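Local coordinates for protein alginate lyase AlgAT5 (Defluviitalea, PDB 5ZQI) that probably cleaves alginate by beta-elimination, as a polysaccharide lyase of family 7 with a beta-sandwich fold, at residues A[164-169]-A[233-238]. Numbering follows the deposited sequence.
Sequences GQIHDS and SGCYFK
Two antiparallel neighbours in one sheet of the beta-sandwich, the end of strand 160-167 and the start of strand 236-239, meet with Q165 opposite K238 and H167 opposite Y236 as hydrogen-bonded pairs. The H167 N to Y236 O hydrogen bond, 2.9 Å, is nearly straight (169° at the hydrogen). On the face shared by these four residues, CB of H167 rests over the Y236 ring, 4.1 Å from its centroid, as a CH-pi contact, while the carbonyl O of H167 lies over the same face, toward its rim. Y236 CG sits between its backbone N and carbonyl carbon (chi1 53°), which lays the phenol alongside H167. The H167 imidazole turns to the loop after its strand, ND1 donating to D168 O at 2.8 Å, and a water joins that carbonyl to Y236 OH. In this PL7 jelly-roll-like sandwich the row continues with Q165 NE2 against K238 CD (3.7 Å); on adjacent strand 120-127, Q165 NE2 hydrogen-bonds E122 OE2 and K238 NZ salt-bridges E122 OE1. Replacing Y236 with an alanine would probably leave CB of H167 without its aromatic floor and the water without its phenolic partner. On the reverse face, I166 CG1 approaches F237 CE1 (3.6 Å) and CG2 meets C235 CB; G234, with positive phi, and C235 lie across from W136, a G1 beta bulge.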
ATOM      1  N   GLY A 164       1.662   0.359  -2.141  1.00  7.46           N
ATOM      2  CA  GLY A 164       1.799   1.785  -1.923  1.00  6.53           C
ATOM      3  C   GLY A 164       1.053   2.546  -2.992  1.00  6.52           C
ATOM      4  O   GLY A 164       1.173   2.252  -4.194  1.00  6.78           O
ATOM      5  N   GLN A 165       0.256   3.526  -2.583  1.00  5.63           N
ATOM      6  CA  GLN A 165      -0.484   4.333  -3.530  1.00  8.48           C
ATOM      7  C   GLN A 165      -0.624   5.778  -3.065  1.00  5.87           C
ATOM      8  O   GLN A 165      -0.605   6.090  -1.865  1.00  5.78           O
ATOM      9  CB  GLN A 165      -1.923   3.839  -3.743  1.00  9.09           C
ATOM     10  CG  GLN A 165      -2.106   2.382  -3.988  1.00  9.18           C
ATOM     11  CD  GLN A 165      -3.553   2.086  -4.351  1.00 11.04           C
ATOM     12  OE1 GLN A 165      -4.114   2.722  -5.236  1.00 14.01           O
ATOM     13  NE2 GLN A 165      -4.173   1.141  -3.653  1.00 10.69           N
ATOM     14  N   ILE A 166      -0.843   6.657  -4.047  1.00  6.81           N
ATOM     15  CA  ILE A 166      -1.657   7.854  -3.846  1.00  5.82           C
ATOM     16  C   ILE A 166      -2.972   7.575  -4.559  1.00  6.11           C
ATOM     17  O   ILE A 166      -2.950   7.166  -5.721  1.00  7.11           O
ATOM     18  CB  ILE A 166      -1.008   9.126  -4.409  1.00  7.69           C
ATOM     19  CG1 ILE A 166       0.300   9.443  -3.702  1.00  6.53           C
ATOM     20  CG2 ILE A 166      -2.022  10.315  -4.267  1.00  7.96           C
ATOM     21  CD1 ILE A 166       1.082  10.590  -4.418  1.00 10.44           C
ATOM     22  N   HIS A 167      -4.096   7.858  -3.898  1.00  6.90           N
ATOM     23  CA  HIS A 167      -5.446   7.674  -4.420  1.00  7.78           C
ATOM     24  C   HIS A 167      -6.202   8.985  -4.263  1.00  9.20           C
ATOM     25  O   HIS A 167      -5.926   9.743  -3.339  1.00  8.80           O
ATOM     26  CB  HIS A 167      -6.137   6.522  -3.646  1.00  9.27           C
ATOM     27  CG  HIS A 167      -7.231   5.827  -4.398  1.00  8.30           C
ATOM     28  ND1 HIS A 167      -8.506   6.348  -4.501  1.00 11.34           N
ATOM     29  CD2 HIS A 167      -7.255   4.638  -5.053  1.00 11.99           C
ATOM     30  CE1 HIS A 167      -9.262   5.516  -5.198  1.00 14.81           C
ATOM     31  NE2 HIS A 167      -8.525   4.484  -5.561  1.00 15.85           N
ATOM     32  N   ASP A 168      -7.165   9.253  -5.150  1.00  9.16           N
ATOM     33  CA  ASP A 168      -8.013  10.447  -5.025  1.00 10.57           C
ATOM     34  C   ASP A 168      -9.474  10.015  -4.901  1.00 11.91           C
ATOM     35  O   ASP A 168      -9.751   8.856  -4.525  1.00 12.61           O
ATOM     36  CB  ASP A 168      -7.725  11.418  -6.163  1.00 15.71           C
ATOM     37  CG  ASP A 168      -8.269  10.972  -7.501  1.00 17.77           C
ATOM     38  OD1 ASP A 168      -8.938   9.941  -7.586  1.00 16.65           O
ATOM     39  OD2 ASP A 168      -8.026  11.685  -8.493  1.00 23.66           O
ATOM     40  N   SER A 169     -10.418  10.921  -5.139  1.00 14.46           N
ATOM     41  CA  SER A 169     -11.808  10.559  -4.906  1.00 14.84           C
ATOM     42  C   SER A 169     -12.291   9.461  -5.840  1.00 18.95           C
ATOM     43  O   SER A 169     -13.264   8.767  -5.518  1.00 20.22           O
ATOM     44  CB  SER A 169     -12.718  11.783  -5.041  1.00 20.14           C
ATOM     45  OG  SER A 169     -12.684  12.271  -6.363  1.00 25.81           O
ATOM     46  N   SER A 233      -6.411  17.271  -6.305  1.00 12.34           N
ATOM     47  CA  SER A 233      -6.765  17.379  -4.890  1.00 10.87           C
ATOM     48  C   SER A 233      -7.616  16.174  -4.475  1.00 11.42           C
ATOM     49  O   SER A 233      -7.930  15.274  -5.275  1.00 12.64           O
ATOM     50  CB  SER A 233      -7.471  18.707  -4.594  1.00 13.64           C
ATOM     51  OG  SER A 233      -8.668  18.814  -5.303  1.00 25.21           O
ATOM     52  N   GLY A 234      -7.948  16.124  -3.187  1.00  9.97           N
ATOM     53  CA  GLY A 234      -8.615  14.959  -2.637  1.00 10.20           C
ATOM     54  C   GLY A 234      -7.741  13.728  -2.577  1.00 10.00           C
ATOM     55  O   GLY A 234      -8.255  12.597  -2.544  1.00  9.61           O
ATOM     56  N   CYS A 235      -6.443  13.914  -2.477  1.00  8.68           N
ATOM     57  CA  CYS A 235      -5.514  12.797  -2.423  1.00  7.87           C
ATOM     58  C   CYS A 235      -5.313  12.265  -1.012  1.00  7.99           C
ATOM     59  O   CYS A 235      -5.434  12.985  -0.021  1.00  7.40           O
ATOM     60  CB  CYS A 235      -4.127  13.162  -2.962  1.00  6.68           C
ATOM     61  SG  CYS A 235      -4.075  13.565  -4.709  1.00 11.50           S
ATOM     62  N   TYR A 236      -4.937  10.996  -0.944  1.00  7.33           N
ATOM     63  CA  TYR A 236      -4.544  10.350   0.301  1.00  6.57           C
ATOM     64  C   TYR A 236      -3.637   9.167  -0.013  1.00  6.70           C
ATOM     65  O   TYR A 236      -3.652   8.601  -1.110  1.00  6.52           O
ATOM     66  CB  TYR A 236      -5.774   9.905   1.107  1.00  7.09           C
ATOM     67  CG  TYR A 236      -6.781   9.053   0.353  1.00  6.76           C
ATOM     68  CD1 TYR A 236      -7.789   9.640  -0.424  1.00  7.02           C
ATOM     69  CD2 TYR A 236      -6.750   7.676   0.436  1.00  7.98           C
ATOM     70  CE1 TYR A 236      -8.685   8.871  -1.105  1.00  9.60           C
ATOM     71  CE2 TYR A 236      -7.657   6.897  -0.259  1.00  8.93           C
ATOM     72  CZ  TYR A 236      -8.634   7.512  -0.997  1.00 10.21           C
ATOM     73  OH  TYR A 236      -9.560   6.744  -1.671  1.00 14.74           O
ATOM     74  N   PHE A 237      -2.834   8.810   0.978  1.00  5.53           N
ATOM     75  CA  PHE A 237      -1.902   7.696   0.850  1.00  5.29           C
ATOM     76  C   PHE A 237      -2.564   6.373   1.218  1.00  5.29           C
ATOM     77  O   PHE A 237      -3.507   6.326   2.032  1.00  5.55           O
ATOM     78  CB  PHE A 237      -0.663   7.900   1.746  1.00  5.19           C
ATOM     79  CG  PHE A 237       0.272   9.003   1.280  1.00  5.21           C
ATOM     80  CD1 PHE A 237       0.884   8.947   0.036  1.00  5.83           C
ATOM     81  CD2 PHE A 237       0.571  10.061   2.119  1.00  5.45           C
ATOM     82  CE1 PHE A 237       1.733   9.963  -0.390  1.00  6.01           C
ATOM     83  CE2 PHE A 237       1.445  11.073   1.706  1.00  8.19           C
ATOM     84  CZ  PHE A 237       2.034  11.004   0.463  1.00  6.89           C
ATOM     85  N   LYS A 238      -2.015   5.290   0.644  1.00  6.02           N
ATOM     86  CA  LYS A 238      -2.347   3.926   1.032  1.00  5.57           C
ATOM     87  C   LYS A 238      -1.079   3.099   1.090  1.00  5.85           C
ATOM     88  O   LYS A 238      -0.153   3.359   0.340  1.00  6.57           O
ATOM     89  CB  LYS A 238      -3.315   3.230   0.051  1.00  7.39           C
ATOM     90  CG  LYS A 238      -4.552   4.063  -0.285  1.00  7.00           C
ATOM     91  CD  LYS A 238      -5.614   3.168  -0.916  1.00 11.22           C
ATOM     92  CE  LYS A 238      -6.417   2.521   0.253  1.00 13.22           C
ATOM     93  NZ  LYS A 238      -7.356   1.460  -0.168  1.00 21.03           N
TER
HETATM   94  O   HOH W   1     -11.997   7.453  -2.918  1.00 12.86           O
HETATM   95  O   HOH W   2     -10.313  13.720  -5.832  1.00 22.09           O